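Local coordinates for putative hydrolase YdeN (Bacillus subtilis, PDB 1UXO), which is a putative serine hydrolase of the RBBP9 family with an alpha/beta-hydrolase fold, whose substrate is not established, at residues Lys5-Ser17 against Val34-Pro47. The protein carries 2 engineered substitutions. Numbering follows the deposited sequence.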
ATOM      1  N   LYS A   5      -8.977  16.048   2.524  1.00 18.41           N
ATOM      2  CA  LYS A   5      -8.463  14.685   2.416  1.00 17.44           C
ATOM      3  C   LYS A   5      -8.341  14.185   0.982  1.00 14.85           C
ATOM      4  O   LYS A   5      -9.153  14.472   0.115  1.00 13.71           O
ATOM      5  CB  LYS A   5      -9.319  13.706   3.224  1.00 18.21           C
ATOM      6  CG  LYS A   5      -9.356  13.987   4.704  1.00 19.34           C
ATOM      7  CD  LYS A   5     -10.002  12.864   5.529  1.00 23.04           C
ATOM      8  CE  LYS A   5     -11.489  12.954   5.545  1.00 25.87           C
ATOM      9  NZ  LYS A   5     -11.965  14.199   6.244  1.00 28.25           N
ATOM     10  N   GLN A   6      -7.324  13.367   0.774  1.00 13.40           N
ATOM     11  CA  GLN A   6      -7.073  12.740  -0.481  1.00 12.31           C
ATOM     12  C   GLN A   6      -6.531  11.360  -0.184  1.00 11.13           C
ATOM     13  O   GLN A   6      -5.623  11.205   0.624  1.00  9.54           O
ATOM     14  CB  GLN A   6      -6.018  13.540  -1.279  1.00 13.25           C
ATOM     15  CG  GLN A   6      -5.509  12.814  -2.524  1.00 17.30           C
ATOM     16  CD  GLN A   6      -6.542  12.761  -3.623  1.00 20.75           C
ATOM     17  OE1 GLN A   6      -7.175  13.762  -3.884  1.00 22.46           O
ATOM     18  NE2 GLN A   6      -6.742  11.595  -4.232  1.00 21.95           N
ATOM     19  N   VAL A   7      -7.065  10.348  -0.852  1.00  9.53           N
ATOM     20  CA  VAL A   7      -6.578   8.992  -0.636  1.00 10.22           C
ATOM     21  C   VAL A   7      -6.094   8.531  -1.989  1.00  9.66           C
ATOM     22  O   VAL A   7      -6.828   8.684  -2.985  1.00 10.93           O
ATOM     23  CB  VAL A   7      -7.705   8.077  -0.205  1.00  9.73           C
ATOM     24  CG1 VAL A   7      -7.213   6.653  -0.122  1.00 10.01           C
ATOM     25  CG2 VAL A   7      -8.283   8.576   1.096  1.00 10.44           C
ATOM     26  N   TYR A   8      -4.888   8.006  -2.055  1.00  8.33           N
ATOM     27  CA  TYR A   8      -4.380   7.383  -3.281  1.00  8.61           C
ATOM     28  C   TYR A   8      -4.327   5.876  -3.084  1.00  8.36           C
ATOM     29  O   TYR A   8      -3.928   5.402  -2.008  1.00 10.25           O
ATOM     30  CB  TYR A   8      -3.003   7.915  -3.665  1.00  8.16           C
ATOM     31  CG  TYR A   8      -2.991   9.315  -4.224  1.00 10.56           C
ATOM     32  CD1 TYR A   8      -3.627   9.628  -5.423  1.00 11.96           C
ATOM     33  CD2 TYR A   8      -2.393  10.350  -3.531  1.00 11.87           C
ATOM     34  CE1 TYR A   8      -3.564  10.945  -5.945  1.00 11.17           C
ATOM     35  CE2 TYR A   8      -2.337  11.609  -4.027  1.00 12.30           C
ATOM     36  CZ  TYR A   8      -2.965  11.918  -5.205  1.00 12.02           C
ATOM     37  OH  TYR A   8      -2.903  13.211  -5.682  1.00 15.28           O
ATOM     38  N   ILE A   9      -4.701   5.127  -4.107  1.00  8.43           N
ATOM     39  CA  ILE A   9      -4.726   3.667  -4.035  1.00  8.20           C
ATOM     40  C   ILE A   9      -3.778   3.123  -5.095  1.00  8.76           C
ATOM     41  O   ILE A   9      -3.898   3.479  -6.289  1.00  8.55           O
ATOM     42  CB  ILE A   9      -6.145   3.152  -4.228  1.00  7.84           C
ATOM     43  CG1 ILE A   9      -7.075   3.686  -3.165  1.00  8.89           C
ATOM     44  CG2 ILE A   9      -6.210   1.563  -4.272  1.00  8.29           C
ATOM     45  CD1 ILE A   9      -8.558   3.615  -3.610  1.00  9.36           C
ATOM     46  N   ILE A  10      -2.845   2.271  -4.672  1.00  8.19           N
ATOM     47  CA  ILE A  10      -1.769   1.782  -5.559  1.00  9.13           C
ATOM     48  C   ILE A  10      -1.737   0.248  -5.586  1.00  9.26           C
ATOM     49  O   ILE A  10      -1.580  -0.428  -4.555  1.00  9.75           O
ATOM     50  CB  ILE A  10      -0.373   2.334  -5.111  1.00  9.89           C
ATOM     51  CG1 ILE A  10      -0.376   3.839  -4.964  1.00 12.28           C
ATOM     52  CG2 ILE A  10       0.725   1.859  -6.107  1.00 10.94           C
ATOM     53  CD1 ILE A  10      -0.713   4.389  -3.626  1.00 14.59           C
ATOM     54  N   HIS A  11      -1.829  -0.295  -6.792  1.00  9.78           N
ATOM     55  CA  HIS A  11      -1.931  -1.728  -7.031  1.00  9.31           C
ATOM     56  C   HIS A  11      -0.570  -2.410  -7.101  1.00 10.01           C
ATOM     57  O   HIS A  11       0.455  -1.787  -6.957  1.00 10.83           O
ATOM     58  CB  HIS A  11      -2.698  -1.979  -8.348  1.00  9.42           C
ATOM     59  CG  HIS A  11      -1.948  -1.514  -9.563  1.00  9.78           C
ATOM     60  ND1 HIS A  11      -0.823  -2.152 -10.036  1.00 11.84           N
ATOM     61  CD2 HIS A  11      -2.157  -0.449 -10.383  1.00 11.46           C
ATOM     62  CE1 HIS A  11      -0.366  -1.499 -11.104  1.00 12.45           C
ATOM     63  NE2 HIS A  11      -1.173  -0.474 -11.349  1.00 11.14           N
ATOM     64  N   GLY A  12      -0.586  -3.719  -7.315  1.00 10.78           N
ATOM     65  CA  GLY A  12       0.621  -4.541  -7.363  1.00 10.78           C
ATOM     66  C   GLY A  12       0.916  -5.060  -8.761  1.00 10.51           C
ATOM     67  O   GLY A  12       0.453  -4.521  -9.785  1.00 10.28           O
ATOM     68  N   TYR A  13       1.713  -6.121  -8.784  1.00 11.63           N
ATOM     69  CA  TYR A  13       2.072  -6.875 -10.002  1.00 10.93           C
ATOM     70  C   TYR A  13       0.840  -7.434 -10.740  1.00 11.87           C
ATOM     71  O   TYR A  13      -0.101  -7.995 -10.134  1.00 11.49           O
ATOM     72  CB  TYR A  13       3.010  -7.992  -9.575  1.00 11.60           C
ATOM     73  CG  TYR A  13       3.362  -8.986 -10.639  1.00 11.82           C
ATOM     74  CD1 TYR A  13       3.924  -8.587 -11.834  1.00 13.69           C
ATOM     75  CD2 TYR A  13       3.161 -10.354 -10.424  1.00 14.65           C
ATOM     76  CE1 TYR A  13       4.250  -9.542 -12.842  1.00 16.49           C
ATOM     77  CE2 TYR A  13       3.491 -11.304 -11.428  1.00 16.05           C
ATOM     78  CZ  TYR A  13       4.048 -10.871 -12.610  1.00 18.02           C
ATOM     79  OH  TYR A  13       4.342 -11.786 -13.618  1.00 24.11           O
ATOM     80  N   ARG A  14       0.830  -7.234 -12.047  1.00 12.76           N
ATOM     81  CA  ARG A  14      -0.169  -7.777 -12.921  1.00 14.84           C
ATOM     82  C   ARG A  14      -1.525  -7.315 -12.531  1.00 15.16           C
ATOM     83  O   ARG A  14      -2.444  -8.146 -12.417  1.00 17.02           O
ATOM     84  CB  ARG A  14      -0.223  -9.308 -12.812  1.00 17.09           C
ATOM     85  CG  ARG A  14       0.715 -10.053 -13.680  1.00 22.51           C
ATOM     86  CD  ARG A  14       0.106 -11.359 -14.170  1.00 29.01           C
ATOM     87  NE  ARG A  14      -0.649 -12.026 -13.107  1.00 34.27           N
ATOM     88  CZ  ARG A  14      -0.966 -13.318 -13.111  1.00 36.61           C
ATOM     89  NH1 ARG A  14      -0.586 -14.131 -14.121  1.00 38.58           N
ATOM     90  NH2 ARG A  14      -1.646 -13.803 -12.088  1.00 35.60           N
ATOM     91  N   ALA A  15      -1.650  -6.042 -12.203  1.00 13.35           N
ATOM     92  CA  ALA A  15      -2.927  -5.491 -11.869  1.00 12.10           C
ATOM     93  C   ALA A  15      -3.012  -4.089 -12.444  1.00 11.87           C
ATOM     94  O   ALA A  15      -2.002  -3.528 -12.817  1.00 11.05           O
ATOM     95  CB  ALA A  15      -3.121  -5.474 -10.366  1.00 12.40           C
ATOM     96  N   SER A  16      -4.229  -3.541 -12.455  1.00 11.82           N
ATOM     97  CA  SER A  16      -4.506  -2.140 -12.762  1.00 12.45           C
ATOM     98  C   SER A  16      -5.662  -1.649 -11.900  1.00 12.27           C
ATOM     99  O   SER A  16      -6.213  -2.385 -11.058  1.00 11.84           O
ATOM    100  CB  SER A  16      -4.895  -1.959 -14.258  1.00 13.18           C
ATOM    101  OG  SER A  16      -6.228  -2.433 -14.517  1.00 13.36           O
ATOM    102  N   SER A  17      -6.055  -0.405 -12.138  1.00 11.91           N
ATOM    103  CA  SER A  17      -7.019   0.290 -11.306  1.00 11.99           C
ATOM    104  C   SER A  17      -8.388  -0.358 -11.330  1.00 12.49           C
ATOM    105  O   SER A  17      -9.219  -0.068 -10.469  1.00 12.81           O
ATOM    106  CB  SER A  17      -7.109   1.743 -11.766  1.00 12.40           C
ATOM    107  OG  SER A  17      -7.618   1.792 -13.094  1.00 12.65           O
ATOM    108  N   VAL A  34     -15.344  11.582   0.504  1.00 13.58           N
ATOM    109  CA  VAL A  34     -13.874  11.533   0.487  1.00 13.88           C
ATOM    110  C   VAL A  34     -13.346  11.165  -0.899  1.00 13.73           C
ATOM    111  O   VAL A  34     -13.758  10.147  -1.507  1.00 12.41           O
ATOM    112  CB  VAL A  34     -13.330  10.542   1.517  1.00 14.42           C
ATOM    113  CG1 VAL A  34     -11.784  10.434   1.449  1.00 14.04           C
ATOM    114  CG2 VAL A  34     -13.819  10.892   2.962  1.00 13.69           C
ATOM    115  N   GLN A  35     -12.431  12.011  -1.375  1.00 13.28           N
ATOM    116  CA  GLN A  35     -11.845  11.900  -2.681  1.00 13.80           C
ATOM    117  C   GLN A  35     -10.749  10.822  -2.630  1.00 12.30           C
ATOM    118  O   GLN A  35      -9.849  10.896  -1.822  1.00 12.00           O
ATOM    119  CB  GLN A  35     -11.251  13.277  -3.107  1.00 14.50           C
ATOM    120  CG  GLN A  35     -10.627  13.294  -4.515  1.00 20.54           C
ATOM    121  CD  GLN A  35     -11.595  12.855  -5.562  1.00 26.59           C
ATOM    122  OE1 GLN A  35     -12.785  13.212  -5.504  1.00 31.16           O
ATOM    123  NE2 GLN A  35     -11.135  12.037  -6.485  1.00 27.78           N
ATOM    124  N   ALA A  36     -10.879   9.836  -3.499  1.00 11.87           N
ATOM    125  CA  ALA A  36      -9.914   8.737  -3.677  1.00 11.28           C
ATOM    126  C   ALA A  36      -9.639   8.581  -5.157  1.00 11.72           C
ATOM    127  O   ALA A  36     -10.537   8.710  -5.989  1.00 12.61           O
ATOM    128  CB  ALA A  36     -10.464   7.473  -3.134  1.00 12.11           C
ATOM    129  N   ASP A  37      -8.372   8.382  -5.467  1.00 11.86           N
ATOM    130  CA  ASP A  37      -7.882   8.166  -6.833  1.00 12.36           C
ATOM    131  C   ASP A  37      -7.013   6.915  -6.869  1.00 11.32           C
ATOM    132  O   ASP A  37      -6.093   6.779  -6.086  1.00 11.99           O
ATOM    133  CB  ASP A  37      -7.138   9.396  -7.321  1.00 13.43           C
ATOM    134  CG  ASP A  37      -8.092  10.601  -7.433  1.00 17.48           C
ATOM    135  OD1 ASP A  37      -8.818  10.690  -8.459  1.00 21.09           O
ATOM    136  OD2 ASP A  37      -8.273  11.428  -6.502  1.00 20.65           O
ATOM    137  N   ILE A  38      -7.380   5.971  -7.732  1.00 10.68           N
ATOM    138  CA  ILE A  38      -6.618   4.787  -7.957  1.00  9.62           C
ATOM    139  C   ILE A  38      -5.540   5.071  -9.005  1.00 10.64           C
ATOM    140  O   ILE A  38      -5.859   5.443 -10.137  1.00 12.81           O
ATOM    141  CB  ILE A  38      -7.508   3.619  -8.422  1.00  8.89           C
ATOM    142  CG1 ILE A  38      -8.771   3.430  -7.525  1.00  9.48           C
ATOM    143  CG2 ILE A  38      -6.638   2.368  -8.469  1.00 10.13           C
ATOM    144  CD1 ILE A  38      -9.894   2.730  -8.185  1.00  8.87           C
ATOM    145  N   LEU A  39      -4.290   4.848  -8.647  1.00 10.93           N
ATOM    146  CA  LEU A  39      -3.181   5.170  -9.527  1.00 11.79           C
ATOM    147  C   LEU A  39      -2.744   3.935 -10.272  1.00 13.11           C
ATOM    148  O   LEU A  39      -2.399   2.912  -9.629  1.00 18.97           O
ATOM    149  CB  LEU A  39      -1.999   5.665  -8.709  1.00 11.38           C
ATOM    150  CG  LEU A  39      -2.248   6.934  -7.936  1.00 12.43           C
ATOM    151  CD1 LEU A  39      -0.939   7.415  -7.312  1.00 14.89           C
ATOM    152  CD2 LEU A  39      -2.845   8.010  -8.796  1.00 14.72           C
ATOM    153  N   ASN A  40      -2.560   4.050 -11.566  1.00 10.40           N
ATOM    154  CA  ASN A  40      -1.988   2.980 -12.344  1.00 10.48           C
ATOM    155  C   ASN A  40      -0.490   3.154 -12.448  1.00 11.34           C
ATOM    156  O   ASN A  40       0.012   4.282 -12.609  1.00 11.20           O
ATOM    157  CB  ASN A  40      -2.592   2.947 -13.733  1.00 10.78           C
ATOM    158  CG  ASN A  40      -3.999   2.452 -13.735  1.00 12.24           C
ATOM    159  OD1 ASN A  40      -4.227   1.286 -13.386  1.00 14.41           O
ATOM    160  ND2 ASN A  40      -4.961   3.309 -14.116  1.00  9.82           N
HETATM  161  N   MSE A  41       0.226   2.036 -12.362  1.00 10.92           N
HETATM  162  CA  MSE A  41       1.670   2.024 -12.552  1.00 12.47           C
HETATM  163  C   MSE A  41       2.038   1.533 -13.961  1.00 12.83           C
HETATM  164  O   MSE A  41       1.306   0.737 -14.557  1.00 14.25           O
HETATM  165  CB  MSE A  41       2.323   1.136 -11.501  1.00 11.83           C
HETATM  166  CG  MSE A  41       2.059   1.599 -10.088  1.00 12.75           C
HETATM  167 SE   MSE A  41       3.076   3.226  -9.571  1.00 17.96          SE
HETATM  168  CE  MSE A  41       1.510   4.531  -9.438  1.00 16.06           C
ATOM    169  N   PRO A  42       3.176   1.968 -14.492  1.00 12.93           N
ATOM    170  CA  PRO A  42       3.591   1.505 -15.829  1.00 14.06           C
ATOM    171  C   PRO A  42       4.011   0.042 -15.867  1.00 14.60           C
ATOM    172  O   PRO A  42       4.616  -0.475 -14.964  1.00 13.49           O
ATOM    173  CB  PRO A  42       4.747   2.434 -16.194  1.00 14.56           C
ATOM    174  CG  PRO A  42       5.189   3.029 -14.958  1.00 14.73           C
ATOM    175  CD  PRO A  42       4.105   2.941 -13.923  1.00 13.41           C
ATOM    176  N   ASN A  43       3.706  -0.583 -16.995  1.00 14.73           N
ATOM    177  CA  ASN A  43       4.147  -1.918 -17.317  1.00 15.23           C
ATOM    178  C   ASN A  43       3.904  -2.906 -16.180  1.00 14.09           C
ATOM    179  O   ASN A  43       4.836  -3.466 -15.659  1.00 13.94           O
ATOM    180  CB  ASN A  43       5.608  -1.827 -17.684  1.00 16.13           C
ATOM    181  CG  ASN A  43       5.821  -1.226 -19.110  0.60 16.67           C
ATOM    182  OD1 ASN A  43       5.029  -1.458 -20.015  0.60 19.62           O
ATOM    183  ND2 ASN A  43       6.792  -0.315 -19.230  0.60 15.97           N
ATOM    184  N   PRO A  44       2.648  -3.103 -15.768  1.00 13.32           N
ATOM    185  CA  PRO A  44       2.353  -3.950 -14.608  1.00 13.61           C
ATOM    186  C   PRO A  44       2.764  -5.426 -14.831  1.00 14.88           C
ATOM    187  O   PRO A  44       2.978  -6.150 -13.862  1.00 13.99           O
ATOM    188  CB  PRO A  44       0.842  -3.758 -14.412  1.00 13.88           C
ATOM    189  CG  PRO A  44       0.342  -3.399 -15.761  1.00 15.18           C
ATOM    190  CD  PRO A  44       1.429  -2.524 -16.342  1.00 14.38           C
ATOM    191  N   LEU A  45       2.933  -5.859 -16.082  1.00 15.67           N
ATOM    192  CA  LEU A  45       3.440  -7.240 -16.316  1.00 17.97           C
ATOM    193  C   LEU A  45       4.960  -7.425 -16.198  1.00 17.52           C
ATOM    194  O   LEU A  45       5.432  -8.556 -15.998  1.00 17.69           O
ATOM    195  CB  LEU A  45       2.984  -7.767 -17.664  1.00 19.28           C
ATOM    196  CG  LEU A  45       1.485  -7.846 -17.936  1.00 22.74           C
ATOM    197  CD1 LEU A  45       1.311  -8.346 -19.387  1.00 26.31           C
ATOM    198  CD2 LEU A  45       0.792  -8.767 -16.992  1.00 24.41           C
ATOM    199  N   GLN A  46       5.718  -6.342 -16.339  1.00 17.24           N
ATOM    200  CA  GLN A  46       7.170  -6.336 -16.138  1.00 18.33           C
ATOM    201  C   GLN A  46       7.581  -5.052 -15.445  1.00 16.91           C
ATOM    202  O   GLN A  46       8.225  -4.137 -16.022  1.00 15.77           O
ATOM    203  CB  GLN A  46       7.932  -6.419 -17.454  1.00 20.84           C
ATOM    204  CG  GLN A  46       7.706  -7.675 -18.215  1.00 25.60           C
ATOM    205  CD  GLN A  46       8.413  -7.687 -19.570  1.00 32.93           C
ATOM    206  OE1 GLN A  46       9.596  -8.047 -19.665  1.00 37.57           O
ATOM    207  NE2 GLN A  46       7.676  -7.305 -20.624  1.00 36.71           N
ATOM    208  N   PRO A  47       7.195  -4.943 -14.192  1.00 15.13           N
ATOM    209  CA  PRO A  47       7.397  -3.687 -13.479  1.00 15.37           C
ATOM    210  C   PRO A  47       8.853  -3.412 -13.105  1.00 14.71           C
ATOM    211  O   PRO A  47       9.584  -4.338 -12.814  1.00 13.43           O
ATOM    212  CB  PRO A  47       6.571  -3.884 -12.199  1.00 16.58           C
ATOM    213  CG  PRO A  47       6.425  -5.278 -12.042  1.00 15.49           C
ATOM    214  CD  PRO A  47       6.554  -5.968 -13.357  1.00 15.04           C
TER
HETATM  215  O   HOH W   1     -11.914  14.566   0.211  1.00 13.11           O
HETATM  216  O   HOH W   2      -8.215  14.246  -6.403  1.00 37.85           O
HETATM  217  O   HOH W   3      -1.278  -0.603 -14.316  1.00 18.79           O
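His11 and Met41 meet where two neighbouring strands give way to loops: Met41 N donates to His11 NE2 (3.0 Å). The bond is nearly straight, 168° at the hydrogen, though the donor sits 33° out of the ring plane. Holding CG between backbone N and carbonyl carbon (chi1 67°) turns the imidazole toward residues 39-41, while His11 ND1 donates in the ring plane to a lone pair of Gly12 O (2.7 Å). With both nitrogens used, the ring's rotation is fixed; Ala15 O stands over one face near the rim, and Trp52 of helix 49-57 also meets the ring. A leucine here would probably leave Met41 N without its acceptor and Gly12 O without its donor. Further along, Asn40 reaches the other loop, its OD1 accepting from Ser17 N (2.8 Å), and Arg14 N donates to Pro44 O from above the carbonyl plane. Upstream, the nearly parallel strands 6-10 and 35-39 are joined by four backbone bonds, from Val7 N to Gln35 O at one end to Leu39 N to Ile9 O at the other. On one face Asp37 OD2 takes two side-chain amide donors, and a water donates as well: Gln6 NE2 comes to its anti lone pair (2.7 Å), amide and carboxylate nearly coplanar, and Gln35 NE2 arrives on the syn side (2.9 Å). Beside them Leu39 CD2 packs on Tyr8 CD1 (3.8 Å). The other face carries Ile9 CD1 against Ile38 CG1 (3.9 Å), covered by Phe22 of helix 22-31. This is a right-handed beta-alpha-beta crossover at the sheet edge of an alpha/beta-hydrolase fold, its loops bringing Tyr13 near Ser73 and His166 of the predicted charge relay system.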